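Local coordinates for uncharacterized protein (Legionella longbeachae NSW150, PDB 4JZA), which probably removes the 3-phosphate from phosphatidylinositol 3-phosphate, acting as a Legionella phosphoinositide phosphatase on lipids of the infected host cell, at residues 9-14 against 32-37. Sequence-based numbering, arbitrary orientation.
Sequences VPHGIE and LETYYQ
Three backbone hydrogen bonds zip residues 9-14 to residues 32-37 as the ends of two parallel strands. Val9 N donates to Glu33 O (2.9 Å) almost along the C=O axis, Tyr35 N returns a straighter bond (162° at the hydrogen) to Val9 O from above the carbonyl plane, and His11 N reaches Tyr35 O at 2.7 Å. The pairing therefore runs one residue past the strand at Pro10, whose ring nitrogen has no hydrogen to give, before a type II turn from Pro10 to Ile13, with Gly12 at positive phi, leads the chain away.

The better-buried part lies around Val9, Pro10 and Tyr35. With chi1 at 68°, Tyr35 CG sits between its own backbone N and carbonyl carbon, and the phenol lies alongside the proline, pointing the same way. Pro10 CA rests over one ring face, 4.0 Å from the Tyr35 centroid, while Pro10 CD touches Tyr35 CE1. Arg8 adds a cation-pi contact to this ring, and the hydroxyl is hydrogen-bonded to Leu148 O. Val9, itself buried, meets Leu32 obliquely through CG2 and CD2.

On the solvent side, exposed His11 and Tyr36 stack. His11 CG, anti to its backbone N, carries the imidazole into an offset stack with Tyr36, centroids 4.6 Å apart and planes 24° from parallel; Thr34 CG2 comes in at the imidazole edge.

These pairs close the beta-alpha-beta unit of strand 5-10, helix 17-26 and strand 31-35. Strand 31-35 is the outermost on this side of the large mixed sheet, and strand 144-150 lies on the other flank of strand 5-10, where Leu148 and Pro150 pack against Pro10.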
ATOM      1  N   VAL A   9      19.149  12.689  16.952  1.00 48.69           N
ATOM      2  CA  VAL A   9      20.085  13.023  17.979  1.00 50.67           C
ATOM      3  C   VAL A   9      19.321  13.136  19.295  1.00 48.02           C
ATOM      4  O   VAL A   9      18.324  13.774  19.340  1.00 51.13           O
ATOM      5  CB  VAL A   9      20.711  14.325  17.510  1.00 54.29           C
ATOM      6  CG1 VAL A   9      20.825  15.343  18.612  1.00 63.96           C
ATOM      7  CG2 VAL A   9      22.044  14.043  16.845  1.00 56.08           C
ATOM      8  N   PRO A  10      19.755  12.472  20.360  1.00 51.04           N
ATOM      9  CA  PRO A  10      18.970  12.561  21.563  1.00 52.79           C
ATOM     10  C   PRO A  10      18.779  13.965  22.035  1.00 58.98           C
ATOM     11  O   PRO A  10      19.688  14.786  21.940  1.00 60.89           O
ATOM     12  CB  PRO A  10      19.788  11.793  22.609  1.00 53.09           C
ATOM     13  CG  PRO A  10      21.087  11.535  21.994  1.00 55.40           C
ATOM     14  CD  PRO A  10      20.856  11.526  20.520  1.00 55.40           C
ATOM     15  N   HIS A  11      17.595  14.207  22.588  1.00 68.51           N
ATOM     16  CA  HIS A  11      17.230  15.502  23.073  1.00 73.32           C
ATOM     17  C   HIS A  11      18.179  15.940  24.160  1.00 73.79           C
ATOM     18  O   HIS A  11      18.479  15.174  25.075  1.00 63.37           O
ATOM     19  CB  HIS A  11      15.820  15.494  23.615  1.00 77.95           C
ATOM     20  CG  HIS A  11      15.477  16.728  24.380  1.00 87.50           C
ATOM     21  ND1 HIS A  11      15.117  17.912  23.759  1.00 89.85           N
ATOM     22  CD2 HIS A  11      15.460  16.970  25.714  1.00 84.17           C
ATOM     23  CE1 HIS A  11      14.879  18.825  24.685  1.00 97.69           C
ATOM     24  NE2 HIS A  11      15.077  18.279  25.877  1.00 93.06           N
ATOM     25  N   GLY A  12      18.645  17.180  24.011  1.00 79.56           N
ATOM     26  CA  GLY A  12      19.421  17.853  25.020  1.00 89.60           C
ATOM     27  C   GLY A  12      20.847  17.377  25.178  1.00 96.16           C
ATOM     28  O   GLY A  12      21.411  17.486  26.265  1.00104.85           O
ATOM     29  N   ILE A  13      21.443  16.814  24.139  1.00 95.81           N
ATOM     30  CA  ILE A  13      22.878  16.667  24.185  1.00 95.13           C
ATOM     31  C   ILE A  13      23.398  17.695  23.228  1.00 96.67           C
ATOM     32  O   ILE A  13      22.804  17.964  22.178  1.00 91.84           O
ATOM     33  CB  ILE A  13      23.444  15.241  23.926  1.00 96.29           C
ATOM     34  CG1 ILE A  13      23.437  14.875  22.449  1.00 98.93           C
ATOM     35  CG2 ILE A  13      22.719  14.181  24.766  1.00 96.03           C
ATOM     36  CD1 ILE A  13      24.515  13.864  22.128  1.00 98.83           C
ATOM     37  N   GLU A  14      24.494  18.303  23.644  1.00103.19           N
ATOM     38  CA  GLU A  14      25.158  19.327  22.871  1.00101.62           C
ATOM     39  C   GLU A  14      26.261  18.612  22.127  1.00 89.88           C
ATOM     40  O   GLU A  14      26.794  17.598  22.576  1.00 77.02           O
ATOM     41  CB  GLU A  14      25.750  20.421  23.763  1.00111.91           C
ATOM     42  CG  GLU A  14      25.314  20.368  25.220  1.00116.99           C
ATOM     43  CD  GLU A  14      26.096  21.314  26.104  1.00125.45           C
ATOM     44  OE1 GLU A  14      27.343  21.340  26.005  1.00127.32           O
ATOM     45  OE2 GLU A  14      25.459  22.023  26.910  1.00128.56           O
ATOM     46  N   LEU A  32      19.465  17.944  11.326  1.00 60.68           N
ATOM     47  CA  LEU A  32      19.355  17.396  12.658  1.00 59.18           C
ATOM     48  C   LEU A  32      17.920  17.315  13.048  1.00 56.03           C
ATOM     49  O   LEU A  32      17.132  18.187  12.716  1.00 51.47           O
ATOM     50  CB  LEU A  32      20.029  18.275  13.695  1.00 63.62           C
ATOM     51  CG  LEU A  32      21.528  18.083  13.769  1.00 69.61           C
ATOM     52  CD1 LEU A  32      22.160  19.189  14.598  1.00 71.23           C
ATOM     53  CD2 LEU A  32      21.826  16.703  14.347  1.00 69.29           C
ATOM     54  N   GLU A  33      17.613  16.255  13.784  1.00 55.39           N
ATOM     55  CA  GLU A  33      16.288  16.000  14.329  1.00 54.08           C
ATOM     56  C   GLU A  33      16.432  15.436  15.711  1.00 49.42           C
ATOM     57  O   GLU A  33      17.242  14.560  15.945  1.00 50.53           O
ATOM     58  CB  GLU A  33      15.583  14.993  13.459  1.00 55.65           C
ATOM     59  CG  GLU A  33      14.153  14.747  13.823  1.00 60.11           C
ATOM     60  CD  GLU A  33      13.447  14.067  12.694  1.00 60.17           C
ATOM     61  OE1 GLU A  33      12.991  12.930  12.890  1.00 65.49           O
ATOM     62  OE2 GLU A  33      13.415  14.670  11.609  1.00 57.77           O
ATOM     63  N   THR A  34      15.633  15.932  16.625  1.00 49.35           N
ATOM     64  CA  THR A  34      15.730  15.526  18.008  1.00 48.24           C
ATOM     65  C   THR A  34      14.773  14.396  18.346  1.00 51.59           C
ATOM     66  O   THR A  34      13.602  14.399  17.879  1.00 58.01           O
ATOM     67  CB  THR A  34      15.387  16.710  18.870  1.00 48.38           C
ATOM     68  OG1 THR A  34      16.531  17.542  18.895  1.00 50.51           O
ATOM     69  CG2 THR A  34      15.160  16.298  20.252  1.00 51.42           C
ATOM     70  N   TYR A  35      15.238  13.429  19.148  1.00 49.16           N
ATOM     71  CA  TYR A  35      14.323  12.417  19.725  1.00 49.88           C
ATOM     72  C   TYR A  35      14.448  12.331  21.239  1.00 52.92           C
ATOM     73  O   TYR A  35      15.421  12.790  21.804  1.00 53.58           O
ATOM     74  CB  TYR A  35      14.535  11.035  19.091  1.00 47.03           C
ATOM     75  CG  TYR A  35      15.857  10.338  19.401  1.00 48.92           C
ATOM     76  CD1 TYR A  35      17.031  10.663  18.728  1.00 49.71           C
ATOM     77  CD2 TYR A  35      15.920   9.309  20.319  1.00 51.04           C
ATOM     78  CE1 TYR A  35      18.217   9.993  18.990  1.00 48.61           C
ATOM     79  CE2 TYR A  35      17.099   8.620  20.570  1.00 47.80           C
ATOM     80  CZ  TYR A  35      18.237   8.961  19.906  1.00 49.84           C
ATOM     81  OH  TYR A  35      19.400   8.271  20.195  1.00 52.57           O
ATOM     82  N   TYR A  36      13.441  11.738  21.875  1.00 57.12           N
ATOM     83  CA  TYR A  36      13.370  11.581  23.332  1.00 57.59           C
ATOM     84  C   TYR A  36      13.393  10.106  23.734  1.00 54.90           C
ATOM     85  O   TYR A  36      13.427   9.227  22.886  1.00 49.84           O
ATOM     86  CB  TYR A  36      12.088  12.236  23.830  1.00 62.21           C
ATOM     87  CG  TYR A  36      12.001  13.689  23.426  1.00 67.80           C
ATOM     88  CD1 TYR A  36      11.600  14.062  22.131  1.00 73.26           C
ATOM     89  CD2 TYR A  36      12.318  14.688  24.335  1.00 69.20           C
ATOM     90  CE1 TYR A  36      11.528  15.401  21.765  1.00 77.41           C
ATOM     91  CE2 TYR A  36      12.241  16.018  23.988  1.00 73.72           C
ATOM     92  CZ  TYR A  36      11.853  16.375  22.705  1.00 79.07           C
ATOM     93  OH  TYR A  36      11.791  17.712  22.393  1.00 80.03           O
ATOM     94  N   GLN A  37      13.400   9.833  25.030  1.00 57.58           N
ATOM     95  CA  GLN A  37      13.427   8.466  25.524  1.00 58.71           C
ATOM     96  C   GLN A  37      12.104   7.785  25.194  1.00 58.89           C
ATOM     97  O   GLN A  37      12.028   6.599  24.827  1.00 58.64           O
ATOM     98  CB  GLN A  37      13.626   8.490  27.044  1.00 66.98           C
ATOM     99  CG  GLN A  37      14.034   7.134  27.616  1.00 77.58           C
ATOM    100  CD  GLN A  37      13.078   6.496  28.646  1.00 76.90           C
ATOM    101  OE1 GLN A  37      11.912   6.863  28.748  1.00 88.10           O
ATOM    102  NE2 GLN A  37      13.588   5.502  29.398  1.00 73.05           N
TER